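Local coordinates for ORF14 (Streptomyces clavuligerus, PDB 2WPX), which is a tandem GCN5-related N-acetyltransferase of the clavulanic acid biosynthesis pathway that binds acetyl-CoA and probably acts as an acyltransferase, at residues A[19-22]-A[23-27]; A[159-163]-A[164-168]; A[187-191]-A[192-196]. All coordinates share one frame; numbering follows the deposited sequence.

Interaction 1. Residues A[19-22]-A[23-27]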
loop_
_atom_site.group_PDB
_atom_site.type_symbol
_atom_site.label_atom_id
_atom_site.label_comp_id
_atom_site.label_asym_id
_atom_site.label_seq_id
_atom_site.Cartn_x
_atom_site.Cartn_y
_atom_site.Cartn_z
ATOM N N GLU A 19 -24.322 -7.851 -7.855
ATOM C CA GLU A 19 -25.030 -6.580 -7.751
ATOM C C GLU A 19 -24.399 -5.666 -6.731
ATOM O O GLU A 19 -24.082 -4.521 -7.083
ATOM C CB GLU A 19 -26.530 -6.756 -7.461
ATOM C CG GLU A 19 -27.259 -5.411 -7.235
ATOM C CD GLU A 19 -27.529 -4.651 -8.553
ATOM O OE1 GLU A 19 -26.834 -3.618 -8.784
ATOM O OE2 GLU A 19 -28.448 -5.074 -9.346
ATOM N N THR A 20 -24.210 -6.163 -5.496
ATOM C CA THR A 20 -23.512 -5.415 -4.433
ATOM C C THR A 20 -22.032 -5.125 -4.774
ATOM O O THR A 20 -21.568 -4.010 -4.551
ATOM C CB THR A 20 -23.621 -6.075 -3.003
ATOM O OG1 THR A 20 -24.972 -6.410 -2.738
ATOM C CG2 THR A 20 -23.221 -5.100 -1.906
ATOM N N VAL A 21 -21.294 -6.088 -5.324
ATOM C CA VAL A 21 -19.921 -5.765 -5.737
ATOM C C VAL A 21 -19.857 -4.656 -6.771
ATOM O O VAL A 21 -19.028 -3.767 -6.650
ATOM C CB VAL A 21 -19.130 -6.957 -6.321
ATOM C CG1 VAL A 21 -17.769 -6.487 -6.751
ATOM C CG2 VAL A 21 -19.005 -8.066 -5.291
ATOM N N GLY A 22 -20.710 -4.744 -7.800
ATOM C CA GLY A 22 -20.821 -3.710 -8.828
ATOM C C GLY A 22 -21.029 -2.298 -8.292
ATOM O O GLY A 22 -20.336 -1.354 -8.697
ATOM N N GLN A 23 -21.992 -2.160 -7.382
ATOM C CA GLN A 23 -22.188 -0.908 -6.634
ATOM C C GLN A 23 -21.000 -0.441 -5.837
ATOM O O GLN A 23 -20.724 0.728 -5.791
ATOM C CB GLN A 23 -23.449 -0.971 -5.729
ATOM C CG GLN A 23 -24.666 -0.509 -6.575
ATOM C CD GLN A 23 -25.994 -0.680 -5.876
ATOM O OE1 GLN A 23 -26.213 -0.103 -4.812
ATOM N NE2 GLN A 23 -26.895 -1.447 -6.485
ATOM N N TRP A 24 -20.335 -1.340 -5.165
ATOM C CA TRP A 24 -19.131 -0.984 -4.419
ATOM C C TRP A 24 -18.016 -0.464 -5.361
ATOM O O TRP A 24 -17.335 0.567 -5.089
ATOM C CB TRP A 24 -18.684 -2.228 -3.667
ATOM C CG TRP A 24 -17.473 -2.100 -2.966
ATOM C CD1 TRP A 24 -17.239 -1.302 -1.913
ATOM C CD2 TRP A 24 -16.272 -2.855 -3.191
ATOM N NE1 TRP A 24 -15.939 -1.472 -1.477
ATOM C CE2 TRP A 24 -15.342 -2.451 -2.228
ATOM C CE3 TRP A 24 -15.891 -3.805 -4.132
ATOM C CZ2 TRP A 24 -14.032 -2.975 -2.171
ATOM C CZ3 TRP A 24 -14.611 -4.349 -4.054
ATOM C CH2 TRP A 24 -13.685 -3.899 -3.101
ATOM N N LEU A 25 -17.842 -1.164 -6.480
ATOM C CA LEU A 25 -16.857 -0.787 -7.500
ATOM C C LEU A 25 -17.188 0.644 -7.963
ATOM O O LEU A 25 -16.283 1.522 -7.977
ATOM C CB LEU A 25 -16.869 -1.792 -8.673
ATOM C CG LEU A 25 -16.362 -3.214 -8.399
ATOM C CD1 LEU A 25 -16.384 -4.063 -9.653
ATOM C CD2 LEU A 25 -14.926 -3.111 -7.876
ATOM N N ASP A 26 -18.466 0.892 -8.282
ATOM C CA ASP A 26 -18.937 2.216 -8.631
ATOM C C ASP A 26 -18.784 3.291 -7.564
ATOM O O ASP A 26 -18.432 4.421 -7.845
ATOM C CB ASP A 26 -20.392 2.129 -9.038
ATOM C CG ASP A 26 -20.565 1.363 -10.310
ATOM O OD1 ASP A 26 -21.698 0.919 -10.624
ATOM O OD2 ASP A 26 -19.530 1.184 -10.999
ATOM N N LEU A 27 -19.126 2.974 -6.335
ATOM C CA LEU A 27 -18.885 3.911 -5.267
ATOM C C LEU A 27 -17.420 4.341 -5.280
ATOM O O LEU A 27 -17.106 5.521 -5.074
ATOM C CB LEU A 27 -19.176 3.226 -3.950
ATOM C CG LEU A 27 -18.801 3.966 -2.662
ATOM C CD1 LEU A 27 -19.791 5.097 -2.523
ATOM C CD2 LEU A 27 -18.835 3.034 -1.444
#

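Interaction 2. Residues A[159-163]-A[164-168]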
loop_
_atom_site.group_PDB
_atom_site.type_symbol
_atom_site.label_atom_id
_atom_site.label_comp_id
_atom_site.label_asym_id
_atom_site.label_seq_id
_atom_site.Cartn_x
_atom_site.Cartn_y
_atom_site.Cartn_z
ATOM N N GLN A 159 4.997 9.725 -2.521
ATOM C CA GLN A 159 5.674 10.529 -3.536
ATOM C C GLN A 159 5.285 10.153 -4.957
ATOM O O GLN A 159 4.906 9.025 -5.200
ATOM C CB GLN A 159 7.184 10.305 -3.401
ATOM C CG GLN A 159 7.837 10.816 -2.104
ATOM C CD GLN A 159 9.038 9.936 -1.736
ATOM O OE1 GLN A 159 10.085 10.044 -2.360
ATOM N NE2 GLN A 159 8.867 9.027 -0.762
ATOM N N TRP A 160 5.401 11.078 -5.902
ATOM C CA TRP A 160 5.078 10.769 -7.281
ATOM C C TRP A 160 6.217 11.124 -8.207
ATOM O O TRP A 160 6.891 12.125 -8.034
ATOM C CB TRP A 160 3.787 11.486 -7.772
ATOM C CG TRP A 160 2.495 10.871 -7.210
ATOM C CD1 TRP A 160 1.817 11.300 -6.117
ATOM C CD2 TRP A 160 1.785 9.714 -7.695
ATOM N NE1 TRP A 160 0.737 10.497 -5.881
ATOM C CE2 TRP A 160 0.678 9.524 -6.844
ATOM C CE3 TRP A 160 1.961 8.842 -8.781
ATOM C CZ2 TRP A 160 -0.248 8.502 -7.038
ATOM C CZ3 TRP A 160 1.074 7.835 -8.964
ATOM C CH2 TRP A 160 -0.047 7.680 -8.112
ATOM N N LEU A 161 6.440 10.246 -9.170
ATOM C CA LEU A 161 7.318 10.517 -10.279
ATOM C C LEU A 161 6.497 10.484 -11.552
ATOM O O LEU A 161 5.817 9.504 -11.848
ATOM C CB LEU A 161 8.399 9.464 -10.355
ATOM C CG LEU A 161 9.258 9.464 -11.648
ATOM C CD1 LEU A 161 10.068 10.771 -11.843
ATOM C CD2 LEU A 161 10.153 8.207 -11.702
ATOM N N ASP A 162 6.564 11.570 -12.297
ATOM C CA ASP A 162 5.897 11.684 -13.543
ATOM C C ASP A 162 6.954 11.773 -14.627
ATOM O O ASP A 162 7.579 12.817 -14.844
ATOM C CB ASP A 162 5.072 12.946 -13.511
ATOM C CG ASP A 162 4.382 13.242 -14.799
ATOM O OD1 ASP A 162 4.737 12.717 -15.883
ATOM O OD2 ASP A 162 3.459 14.062 -14.717
ATOM N N LEU A 163 7.118 10.667 -15.329
ATOM C CA LEU A 163 8.088 10.549 -16.380
ATOM C C LEU A 163 7.917 11.562 -17.524
ATOM O O LEU A 163 8.860 11.765 -18.268
ATOM C CB LEU A 163 8.075 9.127 -16.928
ATOM C CG LEU A 163 8.877 8.062 -16.172
ATOM C CD1 LEU A 163 8.722 8.231 -14.717
ATOM C CD2 LEU A 163 8.320 6.702 -16.606
ATOM N N ASP A 164 6.734 12.150 -17.692
ATOM C CA ASP A 164 6.568 13.234 -18.676
ATOM C C ASP A 164 7.115 14.557 -18.165
ATOM O O ASP A 164 7.214 15.524 -18.903
ATOM C CB ASP A 164 5.096 13.496 -19.020
ATOM C CG ASP A 164 4.510 12.464 -19.950
ATOM O OD1 ASP A 164 3.256 12.323 -19.914
ATOM O OD2 ASP A 164 5.278 11.782 -20.672
ATOM N N ARG A 165 7.412 14.620 -16.881
ATOM C CA ARG A 165 7.994 15.832 -16.312
ATOM C C ARG A 165 9.500 15.634 -16.126
ATOM O O ARG A 165 10.265 16.554 -16.275
ATOM C CB ARG A 165 7.336 16.139 -14.980
ATOM C CG ARG A 165 7.765 17.419 -14.360
ATOM C CD ARG A 165 8.054 17.214 -12.881
ATOM N NE ARG A 165 6.871 17.306 -12.018
ATOM C CZ ARG A 165 6.434 18.448 -11.474
ATOM N NH1 ARG A 165 7.053 19.601 -11.726
ATOM N NH2 ARG A 165 5.361 18.448 -10.685
ATOM N N HIS A 166 9.931 14.428 -15.788
ATOM C CA HIS A 166 11.355 14.236 -15.513
ATOM C C HIS A 166 11.738 12.820 -15.890
ATOM O O HIS A 166 11.108 11.889 -15.463
ATOM C CB HIS A 166 11.700 14.490 -14.043
ATOM C CG HIS A 166 13.100 14.067 -13.684
ATOM N ND1 HIS A 166 14.222 14.654 -14.241
ATOM C CD2 HIS A 166 13.561 13.082 -12.873
ATOM C CE1 HIS A 166 15.307 14.066 -13.772
ATOM N NE2 HIS A 166 14.932 13.107 -12.940
ATOM N N ASP A 167 12.750 12.652 -16.719
ATOM C CA ASP A 167 13.153 11.286 -17.084
ATOM C C ASP A 167 14.379 10.785 -16.311
ATOM O O ASP A 167 15.481 11.143 -16.637
ATOM C CB ASP A 167 13.390 11.210 -18.596
ATOM C CG ASP A 167 13.928 9.861 -19.028
ATOM O OD1 ASP A 167 14.417 9.842 -20.174
ATOM O OD2 ASP A 167 13.913 8.862 -18.239
ATOM N N PRO A 168 14.193 9.959 -15.270
ATOM C CA PRO A 168 15.417 9.621 -14.536
ATOM C C PRO A 168 16.380 8.763 -15.351
ATOM O O PRO A 168 17.526 8.523 -14.947
ATOM C CB PRO A 168 14.908 8.832 -13.336
ATOM C CG PRO A 168 13.610 8.294 -13.756
ATOM C CD PRO A 168 13.023 9.228 -14.782
HETATM O O HOH W 1 1.854 11.853 -17.279
#

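Interaction 3. Residues A[187-191]-A[192-196]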
loop_
_atom_site.group_PDB
_atom_site.type_symbol
_atom_site.label_atom_id
_atom_site.label_comp_id
_atom_site.label_asym_id
_atom_site.label_seq_id
_atom_site.Cartn_x
_atom_site.Cartn_y
_atom_site.Cartn_z
ATOM N N THR A 187 7.090 -11.852 -11.406
ATOM C CA THR A 187 6.127 -11.811 -10.339
ATOM C C THR A 187 6.457 -12.819 -9.277
ATOM O O THR A 187 6.170 -12.599 -8.114
ATOM C CB THR A 187 4.722 -12.086 -10.915
ATOM O OG1 THR A 187 4.476 -11.135 -11.967
ATOM C CG2 THR A 187 3.680 -11.925 -9.876
ATOM N N ILE A 188 7.050 -13.938 -9.671
ATOM C CA ILE A 188 7.338 -14.975 -8.710
ATOM C C ILE A 188 8.839 -14.950 -8.472
ATOM O O ILE A 188 9.635 -14.918 -9.424
ATOM C CB ILE A 188 6.898 -16.401 -9.250
ATOM C CG1 ILE A 188 5.415 -16.423 -9.644
ATOM C CG2 ILE A 188 7.293 -17.491 -8.263
ATOM C CD1 ILE A 188 4.497 -16.040 -8.451
ATOM N N THR A 189 9.216 -14.963 -7.204
ATOM C CA THR A 189 10.639 -14.955 -6.814
ATOM C C THR A 189 11.319 -16.337 -6.914
ATOM O O THR A 189 10.894 -17.296 -6.333
ATOM C CB THR A 189 10.846 -14.294 -5.409
ATOM O OG1 THR A 189 12.245 -14.289 -5.045
ATOM C CG2 THR A 189 10.152 -15.070 -4.405
ATOM N N PRO A 190 12.374 -16.451 -7.711
ATOM C CA PRO A 190 13.067 -17.761 -7.739
ATOM C C PRO A 190 13.412 -18.254 -6.301
ATOM O O PRO A 190 13.799 -17.469 -5.467
ATOM C CB PRO A 190 14.322 -17.469 -8.569
ATOM C CG PRO A 190 13.857 -16.295 -9.468
ATOM C CD PRO A 190 13.105 -15.426 -8.461
ATOM N N ASP A 191 13.211 -19.537 -6.024
ATOM C CA ASP A 191 13.632 -20.151 -4.757
ATOM C C ASP A 191 14.996 -19.622 -4.269
ATOM O O ASP A 191 15.169 -19.367 -3.087
ATOM C CB ASP A 191 13.729 -21.680 -4.915
ATOM C CG ASP A 191 12.382 -22.332 -5.266
ATOM O OD1 ASP A 191 11.405 -21.609 -5.605
ATOM O OD2 ASP A 191 12.299 -23.587 -5.223
ATOM N N GLU A 192 15.946 -19.479 -5.183
ATOM C CA GLU A 192 17.278 -19.050 -4.876
ATOM C C GLU A 192 17.334 -17.764 -4.052
ATOM O O GLU A 192 18.236 -17.618 -3.204
ATOM C CB GLU A 192 17.994 -18.837 -6.207
ATOM C CG GLU A 192 19.415 -18.444 -6.107
ATOM C CD GLU A 192 20.122 -18.514 -7.459
ATOM O OE1 GLU A 192 21.363 -18.369 -7.514
ATOM O OE2 GLU A 192 19.443 -18.706 -8.493
ATOM N N TYR A 193 16.401 -16.836 -4.320
ATOM C CA TYR A 193 16.438 -15.509 -3.696
ATOM C C TYR A 193 15.420 -15.231 -2.632
ATOM O O TYR A 193 15.428 -14.134 -2.082
ATOM C CB TYR A 193 16.358 -14.376 -4.693
ATOM C CG TYR A 193 17.397 -14.460 -5.741
ATOM C CD1 TYR A 193 17.047 -14.699 -7.045
ATOM C CD2 TYR A 193 18.716 -14.352 -5.433
ATOM C CE1 TYR A 193 17.995 -14.805 -8.032
ATOM C CE2 TYR A 193 19.662 -14.479 -6.410
ATOM C CZ TYR A 193 19.283 -14.700 -7.704
ATOM O OH TYR A 193 20.198 -14.792 -8.702
ATOM N N ALA A 194 14.599 -16.221 -2.325
ATOM C CA ALA A 194 13.535 -16.082 -1.380
ATOM C C ALA A 194 14.057 -15.906 0.029
ATOM O O ALA A 194 13.728 -14.910 0.728
ATOM C CB ALA A 194 12.560 -17.338 -1.468
ATOM N N VAL A 195 14.870 -16.863 0.489
ATOM C CA VAL A 195 15.405 -16.703 1.857
ATOM C C VAL A 195 16.331 -15.451 1.973
ATOM O O VAL A 195 16.249 -14.727 2.946
ATOM C CB VAL A 195 16.033 -17.996 2.425
ATOM C CG1 VAL A 195 16.744 -17.738 3.744
ATOM C CG2 VAL A 195 14.934 -19.036 2.645
ATOM N N PRO A 196 17.183 -15.193 0.960
ATOM C CA PRO A 196 18.030 -14.006 1.001
ATOM C C PRO A 196 17.208 -12.699 1.059
ATOM O O PRO A 196 17.611 -11.763 1.747
ATOM C CB PRO A 196 18.833 -14.113 -0.297
ATOM C CG PRO A 196 18.991 -15.646 -0.487
ATOM C CD PRO A 196 17.684 -16.218 0.017
HETATM O O HOH W 2 16.054 -19.154 -0.821
#

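Interaction 1. Residues A[19-22]-A[23-27]
Glu19 and Gln23 face each other one turn apart on an alpha-helix, and their side chains form the polar, looser flank of this contact. The Glu19 chain bends at chi2 (77°), which turns its carboxylate along the helix to meet Gln23, whose chain is extended beyond CG. Gln23 NE2 donates to Glu19 OE1 at 3.2 Å, in the plane of its own amide but from above the plane of the carboxylate, and the two planes stand 63° apart. Glu19 stands on the exposed side, where this bond is its side-chain link to Gln23, whereas Gln23 is fixed at both ends of its amide, because Gln23 OE1 accepts from Val70 N. Asp26, also exposed, turns its carboxylate back over the preceding turn.

The packed part belongs to Val21, Trp24 and Leu25. Val21 and Leu25 lie side by side and point the same way, CG1 of Val21 being 3.9 Å from CG of Leu25. The same methyl comes within 4.2 Å of Trp24 CE3, while Val21 O lies at the edge of the indole. Regular i to i+4 bonds run beneath, among them Leu25 N to Val21 O at 2.9 Å.

In the N-terminal acetyltransferase unit, Val21 and Leu25 of helix 18-33 pack on Val47 of helix 43-51, and Trp24 is buried against Val63 of strand 57-66 and Ala73 of strand 69-79.

Interaction 2. Residues A[159-163]-A[164-168]
Where strand 149-162 ends, Asp162 O accepts from Arg165 N at 2.7 Å, closing a type I turn over Leu163 and Asp164, and from His166 N in an enclosing i to i+4 alpha-turn. His166 N, 3.0 Å from Asp162 O, comes in the carbonyl plane, Arg165 N from well above it. The Asp162 side chain adds an Asx turn: with CG anti to the backbone N (chi1 176°), OD1 takes the N-H of Asp164 on the anti side, 25° out of the carboxylate plane, in a bent bond. One residue thus grips three successive amides through two oxygens.

The carboxylates of Asp162 and Asp164 are 4.3 Å apart at their OD1 atoms, a proximity probably eased by a water donating to both, weakly to Asp162, and by a salt bridge from Asp164 OD2 to Arg300. Arg165 pairs with Glu323.

On the buried side, Leu163 leans on Leu293, and Pro168 on Leu286 and Leu289, all of helix 280-295. Leu161 and Pro168 meet tip to tip, Leu161 CD2 to Pro168 CG at 4.0 Å. Within the turn, the Leu163 CA-H points at His166 O, 3.4 Å from CA with an angle of 160° at the hydrogen.

Interaction 3. Residues A[187-191]-A[192-196]
Pro190 and Tyr193 meet at the start of a helix, where Tyr193 N donates to Pro190 O at 2.9 Å, from well above the carbonyl plane. Tyr193 CB lies 4.1 Å from Thr189 OG1 and from Pro190 O. A chi1 of -55° sets CG beside the backbone N and lays the ring back along the incoming chain. Tyr193 CD1 comes 4.2 Å from Pro190 CB, which approaches the ring obliquely. One face is covered by Glu192, whose CG sits 4.0 Å above the ring centre. The Glu192 chain runs on over the ring, its CD 3.9 Å from Tyr193 CZ. At the tip, Tyr193 OH and Glu192 OE2 are 4.0 Å apart, too far for a hydrogen bond.

The first turn is wound by i+3 to i bonds, as in a 3-10 turn, the second, Ala194 N to Asp191 O, long at 3.3 Å. Val195 N donates to a water that also lies doubtfully close to Asp191 O, where the i+4 bond would be.

Helix 191-199 is set against strand 180-185 by Tyr193, whose ring meets that of Trp185 at about 10° between planes, while Ala194 touches Arg222 of helix 222-230 and Tyr193 reaches Val241 of strand 234-242.

Overall arrangement
All three contacts are local and none touches another, the nearest atoms of any two being about 17 to 20 Å apart. Each has a buried and an exposed side, with the chemistry following its place: regular helix bonds over an apolar flank in 19-27, an aspartate-centred turn out of a strand in 159-168, and, where a loop enters a helix in 187-196, a tyrosine ring with a glutamate chain over one face and a proline beside it. Interaction 1 is nearest the cofactor, the side chain of Trp24 lying about 11 Å from the bound acetyl-CoA. The others lie away from that site: interaction 2 packs on helix 280-295, interaction 3 on helix 222-230 and strands 180-185 and 234-242.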